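Long-range contact in capsid protein (Infectious hypodermal and hematopoietic necrosis virus, PDB 3N7X), which forms the icosahedral capsid of a shrimp densovirus, assembling from sixty copies of a single beta-barrel subunit and binding calcium: residues Y72-L81 with A172-L180. Sequence-based numbering, arbitrary orientation.
Sequences YCLPLHWMNL and AKWIQNPQL. With CA (calcium ion), chain B.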
loop_
_atom_site.group_PDB
_atom_site.type_symbol
_atom_site.label_atom_id
_atom_site.label_comp_id
_atom_site.label_asym_id
_atom_site.label_seq_id
_atom_site.Cartn_x
_atom_site.Cartn_y
_atom_site.Cartn_z
ATOM N N TYR A 72 -3.256 21.588 99.920
ATOM C CA TYR A 72 -1.812 21.713 99.839
ATOM C C TYR A 72 -1.548 22.494 98.571
ATOM O O TYR A 72 -2.242 22.316 97.571
ATOM C CB TYR A 72 -1.135 20.351 99.725
ATOM C CG TYR A 72 -1.248 19.496 100.956
ATOM C CD1 TYR A 72 -2.344 18.657 101.148
ATOM C CD2 TYR A 72 -0.248 19.512 101.930
ATOM C CE1 TYR A 72 -2.440 17.851 102.280
ATOM C CE2 TYR A 72 -0.333 18.712 103.062
ATOM C CZ TYR A 72 -1.430 17.884 103.234
ATOM O OH TYR A 72 -1.515 17.089 104.357
ATOM N N CYS A 73 -0.549 23.364 98.610
ATOM C CA CYS A 73 -0.213 24.155 97.442
ATOM C C CYS A 73 1.200 23.844 96.970
ATOM O O CYS A 73 2.104 23.661 97.783
ATOM C CB CYS A 73 -0.332 25.646 97.768
ATOM S SG CYS A 73 0.248 26.748 96.449
ATOM N N LEU A 74 1.380 23.759 95.657
ATOM C CA LEU A 74 2.700 23.517 95.086
ATOM C C LEU A 74 2.989 24.679 94.146
ATOM O O LEU A 74 2.533 24.699 93.002
ATOM C CB LEU A 74 2.740 22.193 94.317
ATOM C CG LEU A 74 4.066 21.920 93.588
ATOM C CD1 LEU A 74 5.243 22.092 94.535
ATOM C CD2 LEU A 74 4.051 20.516 93.017
ATOM N N PRO A 75 3.742 25.677 94.627
ATOM C CA PRO A 75 4.096 26.861 93.840
ATOM C C PRO A 75 5.243 26.625 92.859
ATOM O O PRO A 75 6.389 26.981 93.134
ATOM C CB PRO A 75 4.446 27.879 94.917
ATOM C CG PRO A 75 5.139 27.028 95.932
ATOM C CD PRO A 75 4.271 25.778 96.000
ATOM N N LEU A 76 4.921 26.035 91.712
ATOM C CA LEU A 76 5.917 25.742 90.686
ATOM C C LEU A 76 6.618 26.970 90.150
ATOM O O LEU A 76 7.682 26.859 89.553
ATOM C CB LEU A 76 5.276 25.030 89.504
ATOM C CG LEU A 76 4.575 23.722 89.817
ATOM C CD1 LEU A 76 4.144 23.073 88.524
ATOM C CD2 LEU A 76 5.523 22.818 90.582
ATOM N N HIS A 77 6.013 28.135 90.345
ATOM C CA HIS A 77 6.595 29.376 89.853
ATOM C C HIS A 77 7.687 29.942 90.761
ATOM O O HIS A 77 8.343 30.923 90.403
ATOM C CB HIS A 77 5.496 30.425 89.658
ATOM C CG HIS A 77 4.642 30.628 90.868
ATOM N ND1 HIS A 77 4.334 31.880 91.362
ATOM C CD2 HIS A 77 4.031 29.740 91.689
ATOM C CE1 HIS A 77 3.574 31.753 92.434
ATOM N NE2 HIS A 77 3.375 30.465 92.653
ATOM N N TRP A 78 7.879 29.333 91.929
ATOM C CA TRP A 78 8.904 29.791 92.869
ATOM C C TRP A 78 10.268 29.246 92.473
ATOM O O TRP A 78 10.541 28.057 92.640
ATOM C CB TRP A 78 8.580 29.332 94.292
ATOM C CG TRP A 78 7.419 30.035 94.931
ATOM C CD1 TRP A 78 6.515 30.860 94.320
ATOM C CD2 TRP A 78 7.017 29.947 96.305
ATOM N NE1 TRP A 78 5.576 31.291 95.229
ATOM C CE2 TRP A 78 5.861 30.747 96.455
ATOM C CE3 TRP A 78 7.524 29.269 97.426
ATOM C CZ2 TRP A 78 5.200 30.887 97.681
ATOM C CZ3 TRP A 78 6.865 29.408 98.647
ATOM C CH2 TRP A 78 5.715 30.211 98.762
ATOM N N MET A 79 11.126 30.116 91.953
ATOM C CA MET A 79 12.464 29.702 91.544
ATOM C C MET A 79 13.227 29.048 92.690
ATOM O O MET A 79 14.067 28.176 92.475
ATOM C CB MET A 79 13.248 30.909 91.033
ATOM C CG MET A 79 12.711 31.485 89.741
ATOM S SD MET A 79 13.620 32.944 89.197
ATOM C CE MET A 79 15.229 32.236 88.802
ATOM N N ASN A 80 12.917 29.473 93.909
ATOM C CA ASN A 80 13.579 28.958 95.096
ATOM C C ASN A 80 13.502 27.443 95.206
ATOM O O ASN A 80 14.421 26.810 95.723
ATOM C CB ASN A 80 12.966 29.587 96.346
ATOM C CG ASN A 80 12.831 31.089 96.228
ATOM O OD1 ASN A 80 12.071 31.593 95.395
ATOM N ND2 ASN A 80 13.571 31.819 97.059
ATOM N N LEU A 81 12.410 26.861 94.723
ATOM C CA LEU A 81 12.241 25.417 94.805
ATOM C C LEU A 81 13.206 24.655 93.915
ATOM O O LEU A 81 13.420 23.463 94.113
ATOM C CB LEU A 81 10.808 25.024 94.444
ATOM C CG LEU A 81 9.688 25.528 95.359
ATOM C CD1 LEU A 81 8.359 25.000 94.853
ATOM C CD2 LEU A 81 9.924 25.069 96.795
ATOM N N ALA A 172 12.627 25.855 103.837
ATOM C CA ALA A 172 12.928 24.441 104.031
ATOM C C ALA A 172 11.647 23.601 104.007
ATOM O O ALA A 172 11.604 22.541 103.382
ATOM C CB ALA A 172 13.666 24.232 105.350
ATOM N N LYS A 173 10.605 24.074 104.686
ATOM C CA LYS A 173 9.335 23.354 104.723
ATOM C C LYS A 173 8.780 23.157 103.311
ATOM O O LYS A 173 8.397 22.048 102.934
ATOM C CB LYS A 173 8.317 24.119 105.574
ATOM C CG LYS A 173 8.631 24.130 107.062
ATOM C CD LYS A 173 8.177 22.847 107.748
ATOM C CE LYS A 173 6.647 22.762 107.792
ATOM N NZ LYS A 173 6.135 21.525 108.466
ATOM N N TRP A 174 8.739 24.238 102.535
ATOM C CA TRP A 174 8.237 24.163 101.171
ATOM C C TRP A 174 9.033 23.168 100.331
ATOM O O TRP A 174 8.472 22.459 99.497
ATOM C CB TRP A 174 8.280 25.534 100.502
ATOM C CG TRP A 174 7.187 26.462 100.931
ATOM C CD1 TRP A 174 7.311 27.562 101.729
ATOM C CD2 TRP A 174 5.814 26.413 100.528
ATOM N NE1 TRP A 174 6.105 28.206 101.840
ATOM C CE2 TRP A 174 5.168 27.523 101.113
ATOM C CE3 TRP A 174 5.068 25.542 99.724
ATOM C CZ2 TRP A 174 3.809 27.788 100.918
ATOM C CZ3 TRP A 174 3.713 25.805 99.529
ATOM C CH2 TRP A 174 3.100 26.922 100.125
ATOM N N ILE A 175 10.342 23.122 100.538
ATOM C CA ILE A 175 11.170 22.191 99.791
ATOM C C ILE A 175 10.834 20.777 100.249
ATOM O O ILE A 175 10.790 19.841 99.453
ATOM C CB ILE A 175 12.664 22.463 100.029
ATOM C CG1 ILE A 175 13.045 23.804 99.404
ATOM C CG2 ILE A 175 13.502 21.340 99.441
ATOM C CD1 ILE A 175 14.513 24.150 99.545
ATOM N N GLN A 176 10.590 20.629 101.544
ATOM C CA GLN A 176 10.257 19.329 102.104
ATOM C C GLN A 176 8.922 18.815 101.576
ATOM O O GLN A 176 8.764 17.618 101.313
ATOM C CB GLN A 176 10.197 19.418 103.631
ATOM C CG GLN A 176 11.539 19.227 104.329
ATOM C CD GLN A 176 11.613 19.932 105.686
ATOM O OE1 GLN A 176 10.636 19.970 106.440
ATOM N NE2 GLN A 176 12.781 20.485 106.001
ATOM N N ASN A 177 7.967 19.722 101.394
ATOM C CA ASN A 177 6.645 19.305 100.957
ATOM C C ASN A 177 5.743 20.493 100.640
ATOM O O ASN A 177 5.985 21.615 101.093
ATOM C CB ASN A 177 5.992 18.496 102.096
ATOM C CG ASN A 177 4.899 17.555 101.615
ATOM O OD1 ASN A 177 5.172 16.418 101.219
ATOM N ND2 ASN A 177 3.657 18.023 101.647
ATOM N N PRO A 178 4.708 20.266 99.821
ATOM C CA PRO A 178 3.790 21.360 99.502
ATOM C C PRO A 178 3.118 21.685 100.837
ATOM O O PRO A 178 2.824 20.779 101.616
ATOM C CB PRO A 178 2.828 20.715 98.512
ATOM C CG PRO A 178 3.731 19.771 97.766
ATOM C CD PRO A 178 4.548 19.147 98.873
ATOM N N GLN A 179 2.884 22.963 101.109
ATOM C CA GLN A 179 2.280 23.364 102.376
ATOM C C GLN A 179 0.796 23.701 102.274
ATOM O O GLN A 179 0.294 24.041 101.199
ATOM C CB GLN A 179 3.051 24.555 102.947
ATOM C CG GLN A 179 4.516 24.249 103.207
ATOM C CD GLN A 179 4.693 23.093 104.179
ATOM O OE1 GLN A 179 4.166 23.121 105.291
ATOM N NE2 GLN A 179 5.439 22.073 103.766
ATOM N N LEU A 180 0.093 23.607 103.400
ATOM C CA LEU A 180 -1.332 23.903 103.421
ATOM C C LEU A 180 -1.642 25.389 103.300
ATOM O O LEU A 180 -0.986 26.234 103.910
ATOM C CB LEU A 180 -1.975 23.359 104.697
ATOM C CG LEU A 180 -2.175 21.843 104.784
ATOM C CD1 LEU A 180 -2.828 21.509 106.118
ATOM C CD2 LEU A 180 -3.047 21.357 103.625
HETATM CA CA CA B . 9.725 15.485 101.479
HETATM O O HOH W 1 11.079 16.735 99.921
HETATM O O HOH W 2 7.548 15.527 102.441
HETATM O O HOH W 3 9.241 13.381 102.558
#
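W174, reaching off helix 171-176, meets W78 edge-to-face: the six-membered ring of W78 stands with its edge toward the five-membered ring of W174, planes at 67° and centroids 4.7 Å apart. Followed outward, W174 first sets CB against L81 CD2 at 4.1 Å. Its pyrrole atoms come next, with NE1 lying 3.5 Å from W78 CZ3 while its N-H is taken by the carbonyl of L320. At the far rim, W174 CZ3 lies 3.2 Å from C73 O, which sits near the W174 ring plane, and P75 CD touches W174 CZ3. The aliphatic CG of Q179 covers the opposite face, so the indole is clamped on both sides. Beyond it the two strands pair antiparallel, C73 N donating to Q179 O (2.8 Å, 156°). L180 CG sits beside its own backbone N (chi1 -74°), which lays CD2 over the centre of the Y72 ring, 3.5 Å from the centroid, a CH-pi contact. At the end of the helix, Q176 O binds calcium at 2.4 Å, with three waters, Y55 O and E191 of a neighbouring subunit. The arrangement joins strands 70-74 and 179-182 of the jelly-roll beta-barrel of parvovirus capsid proteins to an intersubunit calcium site.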